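Local structure of erythromycin dehydratase (Saccharopolyspora erythraea, 3EL6) at residues Thr272-Gly275 with Met279-Arg282; Ala232-Leu237 with Asp295-Arg300; Arg201-Lys206 with Val210-Ser215. The protein is the dehydratase domain of an erythromycin polyketide synthase module, which probably removes water from a beta-hydroxyacyl intermediate to leave a double bond in the growing chain. All blocks are in the same frame, centred on the assembly; numbering follows the deposited sequence.

Contact 1: residues Thr272-Gly275 with Met279-Arg282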
ATOM      1  N   THR A 272     -29.358  17.580  16.400  1.00 26.92           N
ATOM      2  CA  THR A 272     -30.389  18.439  15.796  1.00 30.21           C
ATOM      3  C   THR A 272     -30.895  17.881  14.442  1.00 30.45           C
ATOM      4  O   THR A 272     -30.127  17.299  13.671  1.00 28.04           O
ATOM      5  CB  THR A 272     -29.868  19.908  15.713  1.00 30.95           C
ATOM      6  OG1 THR A 272     -28.598  19.932  15.060  1.00 34.74           O
ATOM      7  CG2 THR A 272     -29.552  20.430  17.076  1.00 31.57           C
ATOM      8  N   PRO A 273     -32.199  18.028  14.146  1.00 32.81           N
ATOM      9  CA  PRO A 273     -32.755  17.483  12.889  1.00 33.71           C
ATOM     10  C   PRO A 273     -31.981  18.025  11.660  1.00 34.67           C
ATOM     11  O   PRO A 273     -31.513  19.167  11.667  1.00 33.84           O
ATOM     12  CB  PRO A 273     -34.211  18.027  12.886  1.00 34.50           C
ATOM     13  CG  PRO A 273     -34.534  18.222  14.321  1.00 33.97           C
ATOM     14  CD  PRO A 273     -33.232  18.755  14.923  1.00 32.36           C
ATOM     15  N   ALA A 274     -31.780  17.182  10.663  1.00 36.96           N
ATOM     16  CA  ALA A 274     -31.010  17.608   9.470  1.00 39.77           C
ATOM     17  C   ALA A 274     -31.580  17.003   8.195  1.00 41.96           C
ATOM     18  O   ALA A 274     -30.865  16.455   7.363  1.00 43.24           O
ATOM     19  CB  ALA A 274     -29.541  17.274   9.608  1.00 38.98           C
ATOM     20  N   GLY A 275     -32.882  17.093   8.035  1.00 44.74           N
ATOM     21  CA  GLY A 275     -33.458  16.621   6.800  1.00 47.15           C
ATOM     22  C   GLY A 275     -33.944  15.226   7.036  1.00 48.58           C
ATOM     23  O   GLY A 275     -33.896  14.736   8.171  1.00 49.70           O
ATOM     24  N   MET A 279     -29.673  13.539  11.388  1.00 29.02           N
ATOM     25  CA  MET A 279     -29.470  14.589  12.366  1.00 28.25           C
ATOM     26  C   MET A 279     -28.039  15.021  12.345  1.00 26.84           C
ATOM     27  O   MET A 279     -27.166  14.204  11.988  1.00 27.19           O
ATOM     28  CB  MET A 279     -29.790  14.111  13.809  1.00 28.00           C
ATOM     29  CG  MET A 279     -31.249  13.597  13.991  1.00 31.55           C
ATOM     30  SD  MET A 279     -31.699  13.332  15.755  1.00 33.93           S
ATOM     31  CE  MET A 279     -31.937  15.048  16.302  1.00 33.62           C
ATOM     32  N   ALA A 280     -27.791  16.268  12.753  1.00 25.33           N
ATOM     33  CA  ALA A 280     -26.448  16.835  12.897  1.00 25.42           C
ATOM     34  C   ALA A 280     -26.026  16.610  14.328  1.00 25.55           C
ATOM     35  O   ALA A 280     -26.862  16.590  15.210  1.00 25.50           O
ATOM     36  CB  ALA A 280     -26.462  18.300  12.633  1.00 26.92           C
ATOM     37  N   LEU A 281     -24.743  16.445  14.570  1.00 24.04           N
ATOM     38  CA  LEU A 281     -24.313  16.194  15.934  1.00 24.21           C
ATOM     39  C   LEU A 281     -23.255  17.171  16.337  1.00 23.18           C
ATOM     40  O   LEU A 281     -22.320  17.471  15.585  1.00 24.33           O
ATOM     41  CB  LEU A 281     -23.757  14.756  16.050  1.00 23.33           C
ATOM     42  CG  LEU A 281     -24.719  13.601  15.863  1.00 24.61           C
ATOM     43  CD1 LEU A 281     -24.023  12.242  15.698  1.00 23.08           C
ATOM     44  CD2 LEU A 281     -25.653  13.516  17.123  1.00 26.57           C
ATOM     45  N   ARG A 282     -23.320  17.649  17.570  1.00 21.78           N
ATOM     46  CA  ARG A 282     -22.280  18.489  18.058  1.00 22.43           C
ATOM     47  C   ARG A 282     -21.822  17.913  19.379  1.00 23.64           C
ATOM     48  O   ARG A 282     -22.659  17.720  20.258  1.00 25.06           O
ATOM     49  CB  ARG A 282     -22.842  19.903  18.306  1.00 23.40           C
ATOM     50  CG  ARG A 282     -21.787  20.874  18.766  1.00 25.50           C
ATOM     51  CD  ARG A 282     -22.176  22.318  18.414  1.00 33.39           C
ATOM     52  NE  ARG A 282     -21.055  23.260  18.611  1.00 37.23           N
ATOM     53  CZ  ARG A 282     -20.240  23.689  17.652  1.00 42.42           C
ATOM     54  NH1 ARG A 282     -20.397  23.277  16.387  1.00 42.63           N
ATOM     55  NH2 ARG A 282     -19.244  24.530  17.966  1.00 46.25           N
TER
HETATM   56  O   HOH W   1     -26.398  19.632  16.814  1.00 26.59           O
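Thr272 and Ala280 face each other as an antiparallel hydrogen-bonded pair at the end of a beta hairpin, and two backbone bonds close the ring between them. Thr272 N donates to Ala280 O at 2.9 Å, and Ala280 N returns a shorter bond of 2.7 Å to Thr272 O. One step nearer the turn, Pro273 pairs with Met279 in non-hydrogen-bonded fashion.

A water adds to the polar links. It sits 2.8 Å from Thr272 OG1 and also gives a long, weak bond to Ala280 O. With chi1 at 53°, OG1 lies between the backbone N and the carbonyl carbon of Thr272, close to the methyl of Ala280 (OG1 to CB 3.6 Å) on the face that these two residues share.

The apolar contacts are light. Met279 folds back at its last torsion (chi3 76°), which carries CE over the Thr272-Pro273 peptide, 3.5 Å from Thr272 C and 4.2 Å from Pro273 CD. Past the end of the strand, Ala274 CB lies 4.4 Å from Ala280 CB.

The hairpin of strands 266-273 and 278-284 is flanked by strand 290-299, whose Leu297 hydrogen-bonds backbone to backbone with Met279. The Met279 side chain also touches Leu237 and Leu242, whereas Leu281 packs on Thr236, in the segment led by helix 227-235.

Contact 2: residues Ala232-Leu237 with Asp295-Arg300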
ATOM      1  N   ALA A 232     -22.395   5.286  20.806  1.00 23.18           N
ATOM      2  CA  ALA A 232     -23.359   5.828  21.800  1.00 23.74           C
ATOM      3  C   ALA A 232     -23.736   7.309  21.461  1.00 23.40           C
ATOM      4  O   ALA A 232     -24.873   7.751  21.640  1.00 24.62           O
ATOM      5  CB  ALA A 232     -22.793   5.687  23.179  1.00 23.22           C
ATOM      6  N   VAL A 233     -22.811   8.071  20.910  1.00 23.70           N
ATOM      7  CA  VAL A 233     -23.189   9.384  20.331  1.00 24.07           C
ATOM      8  C   VAL A 233     -24.239   9.259  19.242  1.00 23.97           C
ATOM      9  O   VAL A 233     -25.229   9.990  19.252  1.00 24.39           O
ATOM     10  CB  VAL A 233     -21.955  10.106  19.760  1.00 24.20           C
ATOM     11  CG1 VAL A 233     -22.360  11.296  18.938  1.00 26.41           C
ATOM     12  CG2 VAL A 233     -21.034  10.500  20.895  1.00 25.52           C
ATOM     13  N   ALA A 234     -24.043   8.333  18.307  1.00 22.77           N
ATOM     14  CA  ALA A 234     -25.043   8.049  17.294  1.00 23.58           C
ATOM     15  C   ALA A 234     -26.335   7.512  17.879  1.00 24.37           C
ATOM     16  O   ALA A 234     -27.441   7.688  17.304  1.00 24.07           O
ATOM     17  CB  ALA A 234     -24.458   7.041  16.244  1.00 23.86           C
ATOM     18  N   GLN A 235     -26.230   6.832  19.020  1.00 24.27           N
ATOM     19  CA  GLN A 235     -27.470   6.362  19.680  1.00 24.61           C
ATOM     20  C   GLN A 235     -28.432   7.490  20.036  1.00 25.67           C
ATOM     21  O   GLN A 235     -29.608   7.230  20.191  1.00 25.81           O
ATOM     22  CB  GLN A 235     -27.183   5.518  20.916  1.00 24.62           C
ATOM     23  CG  GLN A 235     -26.646   4.109  20.653  1.00 23.96           C
ATOM     24  CD  GLN A 235     -26.309   3.455  21.990  1.00 27.99           C
ATOM     25  OE1 GLN A 235     -27.064   3.626  22.946  1.00 26.51           O
ATOM     26  NE2 GLN A 235     -25.134   2.792  22.089  1.00 25.46           N
ATOM     27  N   THR A 236     -27.940   8.721  20.135  1.00 25.56           N
ATOM     28  CA  THR A 236     -28.840   9.800  20.495  1.00 28.32           C
ATOM     29  C   THR A 236     -29.952   9.945  19.443  1.00 28.98           C
ATOM     30  O   THR A 236     -31.025  10.514  19.733  1.00 28.38           O
ATOM     31  CB  THR A 236     -28.130  11.118  20.724  1.00 28.95           C
ATOM     32  OG1 THR A 236     -27.531  11.546  19.493  1.00 30.15           O
ATOM     33  CG2 THR A 236     -26.996  10.979  21.808  1.00 29.74           C
ATOM     34  N   LEU A 237     -29.711   9.470  18.204  1.00 28.89           N
ATOM     35  CA  LEU A 237     -30.733   9.597  17.170  1.00 30.16           C
ATOM     36  C   LEU A 237     -31.978   8.795  17.518  1.00 31.73           C
ATOM     37  O   LEU A 237     -33.074   9.091  17.006  1.00 33.40           O
ATOM     38  CB  LEU A 237     -30.216   9.159  15.785  1.00 28.85           C
ATOM     39  CG  LEU A 237     -29.542  10.310  14.979  1.00 31.59           C
ATOM     40  CD1 LEU A 237     -28.373  10.907  15.675  1.00 26.73           C
ATOM     41  CD2 LEU A 237     -29.124   9.857  13.520  1.00 30.06           C
ATOM     42  N   ASP A 295     -21.898  16.817  10.311  1.00 24.12           N
ATOM     43  CA  ASP A 295     -22.905  17.658   9.639  1.00 26.19           C
ATOM     44  C   ASP A 295     -24.232  16.926   9.466  1.00 26.73           C
ATOM     45  O   ASP A 295     -25.319  17.515   9.682  1.00 27.22           O
ATOM     46  CB  ASP A 295     -22.404  18.147   8.275  1.00 27.48           C
ATOM     47  CG  ASP A 295     -21.447  19.317   8.383  1.00 34.58           C
ATOM     48  OD1 ASP A 295     -21.090  19.769   9.508  1.00 41.20           O
ATOM     49  OD2 ASP A 295     -21.035  19.834   7.302  1.00 43.06           O
ATOM     50  N   SER A 296     -24.188  15.659   9.069  1.00 25.91           N
ATOM     51  CA  SER A 296     -25.368  14.797   9.134  1.00 27.52           C
ATOM     52  C   SER A 296     -25.009  13.341   9.222  1.00 28.03           C
ATOM     53  O   SER A 296     -24.089  12.871   8.522  1.00 25.42           O
ATOM     54  CB  SER A 296     -26.341  14.962   7.942  1.00 28.81           C
ATOM     55  OG  SER A 296     -25.619  15.013   6.748  1.00 31.29           O
ATOM     56  N   LEU A 297     -25.748  12.645  10.093  1.00 26.59           N
ATOM     57  CA  LEU A 297     -25.651  11.219  10.245  1.00 28.34           C
ATOM     58  C   LEU A 297     -26.980  10.736   9.716  1.00 28.56           C
ATOM     59  O   LEU A 297     -28.044  11.156  10.220  1.00 27.04           O
ATOM     60  CB  LEU A 297     -25.610  10.874  11.740  1.00 28.33           C
ATOM     61  CG  LEU A 297     -24.896   9.584  12.123  1.00 31.79           C
ATOM     62  CD1 LEU A 297     -25.412   8.981  13.421  1.00 31.53           C
ATOM     63  CD2 LEU A 297     -24.761   8.586  10.999  1.00 29.36           C
ATOM     64  N   VAL A 298     -26.952   9.854   8.731  1.00 29.17           N
ATOM     65  CA  VAL A 298     -28.180   9.406   8.067  1.00 30.93           C
ATOM     66  C   VAL A 298     -28.431   7.960   8.375  1.00 34.04           C
ATOM     67  O   VAL A 298     -27.510   7.116   8.321  1.00 33.45           O
ATOM     68  CB  VAL A 298     -28.056   9.532   6.536  1.00 30.28           C
ATOM     69  CG1 VAL A 298     -29.389   9.196   5.871  1.00 31.47           C
ATOM     70  CG2 VAL A 298     -27.618  10.893   6.180  1.00 30.90           C
ATOM     71  N   VAL A 299     -29.689   7.645   8.671  1.00 36.88           N
ATOM     72  CA  VAL A 299     -30.068   6.263   8.916  1.00 41.12           C
ATOM     73  C   VAL A 299     -30.921   5.746   7.759  1.00 44.11           C
ATOM     74  O   VAL A 299     -31.598   6.498   7.077  1.00 44.58           O
ATOM     75  CB  VAL A 299     -30.802   6.110  10.268  1.00 41.28           C
ATOM     76  CG1 VAL A 299     -29.909   6.597  11.435  1.00 40.48           C
ATOM     77  CG2 VAL A 299     -32.109   6.907  10.229  1.00 42.44           C
ATOM     78  N   ARG A 300     -30.851   4.445   7.514  1.00 48.49           N
ATOM     79  CA  ARG A 300     -31.559   3.845   6.395  1.00 51.76           C
ATOM     80  C   ARG A 300     -31.896   2.428   6.766  1.00 52.94           C
ATOM     81  O   ARG A 300     -31.440   1.981   7.818  1.00 54.75           O
ATOM     82  CB  ARG A 300     -30.663   3.866   5.164  1.00 52.71           C
ATOM     83  CG  ARG A 300     -30.745   2.651   4.248  1.00 55.38           C
ATOM     84  CD  ARG A 300     -29.374   2.442   3.610  1.00 60.68           C
ATOM     85  NE  ARG A 300     -29.377   2.218   2.158  1.00 65.20           N
ATOM     86  CZ  ARG A 300     -29.646   3.147   1.235  1.00 67.14           C
ATOM     87  NH1 ARG A 300     -29.586   2.827  -0.057  1.00 67.53           N
ATOM     88  NH2 ARG A 300     -29.998   4.385   1.593  1.00 67.04           N
TER
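Leu297 sends its CD1 methyl from the strand into the angle between Ala234 and Leu237 on the helical segment. CD1 meets Ala234 CB at 3.6 Å and Leu237 CD2 at 3.8 Å; one branch of Leu297 thus serves both partners. Its CG is anti to the backbone N (chi1 -153°), which carries the branch toward the helix. The two leucine side chains cross obliquely, and CD2 of Leu237 also comes within 3.7 Å of Leu297 O. The same Leu237 CD2 reaches Val299 CG1 at 3.9 Å. Leu297 and Val299, two residues apart on the strand, both direct their CB atoms toward the helix, as alternation along a beta strand requires. This is the packing of a hotdog fold, in which a central helix lies against a curved antiparallel sheet; the dehydratase has a double hotdog. Leu237 N bonds to Ala234 O at 3.0 Å, which keeps Leu237 close to Ala234. Nearby, Val233 O accepts from both the backbone N and OG1 of Thr236, the hydroxyl lying 2.8 Å from it. Around the apolar cluster, Leu297 also touches Pro251 and Trp254 of strand 251-259, and Leu237 touches Leu242.

Contact 3: residues Arg201-Lys206 with Val210-Ser215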
ATOM      1  N   ARG A 201     -26.108   8.196  29.388  1.00 21.83           N
ATOM      2  CA  ARG A 201     -26.158   8.297  30.868  1.00 23.40           C
ATOM      3  C   ARG A 201     -27.326   9.244  31.306  1.00 24.91           C
ATOM      4  O   ARG A 201     -27.915   9.096  32.405  1.00 24.11           O
ATOM      5  CB  ARG A 201     -24.850   8.819  31.425  1.00 23.18           C
ATOM      6  CG  ARG A 201     -23.602   7.966  31.088  1.00 22.39           C
ATOM      7  CD  ARG A 201     -23.656   6.507  31.676  1.00 22.89           C
ATOM      8  NE  ARG A 201     -22.621   5.715  30.975  1.00 21.43           N
ATOM      9  CZ  ARG A 201     -22.524   4.396  30.980  1.00 19.68           C
ATOM     10  NH1 ARG A 201     -23.286   3.675  31.805  1.00 18.88           N
ATOM     11  NH2 ARG A 201     -21.619   3.799  30.201  1.00 17.96           N
ATOM     12  N   ALA A 202     -27.625  10.239  30.469  1.00 23.21           N
ATOM     13  CA  ALA A 202     -28.747  11.178  30.755  1.00 22.98           C
ATOM     14  C   ALA A 202     -29.182  11.823  29.447  1.00 24.27           C
ATOM     15  O   ALA A 202     -28.360  11.916  28.519  1.00 23.10           O
ATOM     16  CB  ALA A 202     -28.258  12.266  31.737  1.00 22.85           C
ATOM     17  N   ALA A 203     -30.459  12.197  29.307  1.00 23.00           N
ATOM     18  CA  ALA A 203     -30.866  12.836  28.070  1.00 22.75           C
ATOM     19  C   ALA A 203     -32.039  13.794  28.342  1.00 24.05           C
ATOM     20  O   ALA A 203     -32.808  13.610  29.318  1.00 21.77           O
ATOM     21  CB  ALA A 203     -31.313  11.798  27.048  1.00 20.21           C
ATOM     22  N   TRP A 204     -32.172  14.772  27.457  1.00 22.11           N
ATOM     23  CA  TRP A 204     -33.216  15.822  27.566  1.00 24.61           C
ATOM     24  C   TRP A 204     -33.624  16.191  26.150  1.00 27.56           C
ATOM     25  O   TRP A 204     -32.840  15.970  25.214  1.00 27.04           O
ATOM     26  CB  TRP A 204     -32.670  17.075  28.215  1.00 22.29           C
ATOM     27  CG  TRP A 204     -32.180  16.925  29.639  1.00 24.52           C
ATOM     28  CD1 TRP A 204     -32.898  17.110  30.803  1.00 21.89           C
ATOM     29  CD2 TRP A 204     -30.826  16.619  30.043  1.00 24.10           C
ATOM     30  NE1 TRP A 204     -32.070  16.912  31.891  1.00 27.97           N
ATOM     31  CE2 TRP A 204     -30.800  16.618  31.461  1.00 25.86           C
ATOM     32  CE3 TRP A 204     -29.640  16.327  29.336  1.00 26.53           C
ATOM     33  CZ2 TRP A 204     -29.637  16.352  32.189  1.00 26.13           C
ATOM     34  CZ3 TRP A 204     -28.472  16.054  30.069  1.00 27.50           C
ATOM     35  CH2 TRP A 204     -28.487  16.078  31.480  1.00 28.53           C
ATOM     36  N   ARG A 205     -34.801  16.797  25.979  1.00 29.05           N
ATOM     37  CA  ARG A 205     -35.294  17.127  24.659  1.00 32.58           C
ATOM     38  C   ARG A 205     -35.870  18.509  24.713  1.00 34.17           C
ATOM     39  O   ARG A 205     -36.399  18.917  25.746  1.00 34.46           O
ATOM     40  CB  ARG A 205     -36.381  16.141  24.280  1.00 33.31           C
ATOM     41  CG  ARG A 205     -36.937  16.327  22.899  1.00 39.73           C
ATOM     42  CD  ARG A 205     -37.430  14.997  22.336  1.00 46.34           C
ATOM     43  NE  ARG A 205     -38.119  15.204  21.065  1.00 48.92           N
ATOM     44  CZ  ARG A 205     -38.807  14.259  20.433  1.00 49.58           C
ATOM     45  NH1 ARG A 205     -38.877  13.043  20.959  1.00 51.24           N
ATOM     46  NH2 ARG A 205     -39.422  14.531  19.281  1.00 49.74           N
ATOM     47  N   LYS A 206     -35.718  19.244  23.627  1.00 36.12           N
ATOM     48  CA  LYS A 206     -36.344  20.549  23.455  1.00 38.89           C
ATOM     49  C   LYS A 206     -36.747  20.640  21.974  1.00 40.38           C
ATOM     50  O   LYS A 206     -35.888  20.534  21.103  1.00 39.29           O
ATOM     51  CB  LYS A 206     -35.369  21.655  23.791  1.00 38.85           C
ATOM     52  CG  LYS A 206     -36.053  23.022  23.767  1.00 43.06           C
ATOM     53  CD  LYS A 206     -35.079  24.122  23.463  1.00 46.09           C
ATOM     54  CE  LYS A 206     -34.088  24.303  24.585  1.00 49.45           C
ATOM     55  NZ  LYS A 206     -33.116  25.369  24.189  1.00 53.78           N
ATOM     56  N   VAL A 210     -32.121  16.951  20.825  1.00 30.41           N
ATOM     57  CA  VAL A 210     -31.877  16.001  21.902  1.00 28.19           C
ATOM     58  C   VAL A 210     -30.531  16.347  22.488  1.00 26.83           C
ATOM     59  O   VAL A 210     -29.591  16.627  21.731  1.00 25.96           O
ATOM     60  CB  VAL A 210     -31.834  14.562  21.322  1.00 28.82           C
ATOM     61  CG1 VAL A 210     -31.301  13.562  22.366  1.00 28.16           C
ATOM     62  CG2 VAL A 210     -33.207  14.149  20.774  1.00 30.37           C
ATOM     63  N   TYR A 211     -30.401  16.358  23.826  1.00 24.04           N
ATOM     64  CA  TYR A 211     -29.168  16.689  24.497  1.00 23.97           C
ATOM     65  C   TYR A 211     -28.835  15.406  25.279  1.00 24.84           C
ATOM     66  O   TYR A 211     -29.764  14.816  25.865  1.00 24.15           O
ATOM     67  CB  TYR A 211     -29.404  17.830  25.487  1.00 25.10           C
ATOM     68  CG  TYR A 211     -29.907  19.049  24.758  1.00 24.70           C
ATOM     69  CD1 TYR A 211     -29.034  20.050  24.372  1.00 28.79           C
ATOM     70  CD2 TYR A 211     -31.231  19.110  24.353  1.00 26.93           C
ATOM     71  CE1 TYR A 211     -29.502  21.158  23.624  1.00 33.74           C
ATOM     72  CE2 TYR A 211     -31.705  20.204  23.597  1.00 32.12           C
ATOM     73  CZ  TYR A 211     -30.845  21.199  23.256  1.00 33.58           C
ATOM     74  OH  TYR A 211     -31.342  22.253  22.509  1.00 39.55           O
ATOM     75  N   ALA A 212     -27.579  14.961  25.318  1.00 23.44           N
ATOM     76  CA  ALA A 212     -27.351  13.693  26.085  1.00 22.93           C
ATOM     77  C   ALA A 212     -25.972  13.765  26.718  1.00 22.90           C
ATOM     78  O   ALA A 212     -25.098  14.426  26.197  1.00 23.48           O
ATOM     79  CB  ALA A 212     -27.473  12.460  25.166  1.00 22.57           C
ATOM     80  N   GLU A 213     -25.770  13.089  27.861  1.00 22.02           N
ATOM     81  CA  GLU A 213     -24.453  12.889  28.426  1.00 22.63           C
ATOM     82  C   GLU A 213     -24.130  11.442  28.061  1.00 22.55           C
ATOM     83  O   GLU A 213     -24.943  10.551  28.302  1.00 22.47           O
ATOM     84  CB  GLU A 213     -24.525  13.020  29.953  1.00 24.97           C
ATOM     85  CG  GLU A 213     -24.626  14.515  30.381  1.00 26.50           C
ATOM     86  CD  GLU A 213     -24.833  14.696  31.869  1.00 31.36           C
ATOM     87  OE1 GLU A 213     -24.907  13.672  32.626  1.00 29.71           O
ATOM     88  OE2 GLU A 213     -24.937  15.883  32.268  1.00 30.84           O
ATOM     89  N   VAL A 214     -22.931  11.217  27.515  1.00 22.21           N
ATOM     90  CA  VAL A 214     -22.584   9.903  26.988  1.00 22.50           C
ATOM     91  C   VAL A 214     -21.165   9.635  27.494  1.00 20.09           C
ATOM     92  O   VAL A 214     -20.313  10.484  27.385  1.00 19.58           O
ATOM     93  CB  VAL A 214     -22.620   9.922  25.469  1.00 23.63           C
ATOM     94  CG1 VAL A 214     -22.163   8.586  24.992  1.00 26.92           C
ATOM     95  CG2 VAL A 214     -24.044  10.212  24.944  1.00 26.48           C
ATOM     96  N   SER A 215     -20.889   8.457  28.063  1.00 20.35           N
ATOM     97  CA  SER A 215     -19.546   8.191  28.597  1.00 18.45           C
ATOM     98  C   SER A 215     -19.354   6.670  28.711  1.00 19.00           C
ATOM     99  O   SER A 215     -20.324   5.918  28.791  1.00 18.58           O
ATOM    100  CB  SER A 215     -19.277   8.820  29.979  1.00 19.24           C
ATOM    101  OG  SER A 215     -20.236   8.315  30.933  1.00 19.16           O
TER
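Trp204 and Tyr211 form an antiparallel hydrogen-bonded pair in the beta hairpin of strands 200-206 and 209-215, part of the double hotdog fold. Their backbones exchange two bonds, Trp204 N to Tyr211 O and Tyr211 N to Trp204 O. The side chains rise on the same face but cross at about a right angle, and the indole meets the tyrosine through CE3, 4.1 Å from Tyr211 CB. The edge of the Tyr211 ring is turned instead to Trp204 O, with CD2 3.6 Å away, and CE2 continues to Lys206 CB.

On this face the six-membered end of the indole also reaches Glu213: Trp204 CH2 lies 3.6 Å from OE2, which approaches the ring at its edge, with the ring and carboxylate planes 75° apart. The other oxygen, OE1, is near the methyl of Ala202. In the next shell, Trp169 NE1 hydrogen-bonds to Glu213 OE2 and the Trp169 ring is set steeply against that of Trp204, which probably steadies both side chains. On the other face Ala203 and Ala212 meet as a non-hydrogen-bonded pair, with their CB atoms 4.3 Å apart; beyond them, Ala203 packs on Leu239.

Farther from the turn, Arg201 and Ala202 both face Glu213 in a classic beta bulge. Glu213 O takes a bond of 2.8 Å from Arg201 N and a weak one from Ala202 N. Bent at chi2 (-62°), the arginine runs along Ser215, and Arg201 CG lies 3.4 Å from Ser215 OG. The Arg201 guanidinium then grips Ser215 O side-on: NE at 3.2 Å and NH2 at 2.9 Å approach from the same face of the carbonyl plane, and the oxygen lies in the guanidinium plane.

Overall arrangement
Following the chain from the N terminus, contact 3 comes first and closes a short hairpin loop between 201-206 and 210-215. The chain then enters helix 227-235, and segment 232-237 opens the long loop that contact 2 closes only at 295-300, the end of the modelled chain. Contact 1, a second hairpin, is nested within that loop, so contacts 1 and 3 lie in series. Strand 266-273 of the second hairpin lies beside strand 209-215 of the first, while strand 278-284 borders strand 290-299. The helical segment bridges the set: Ala232 and Thr236 pack on Val214 and Ala212 of contact 3, and Val233 on Leu281 of contact 1.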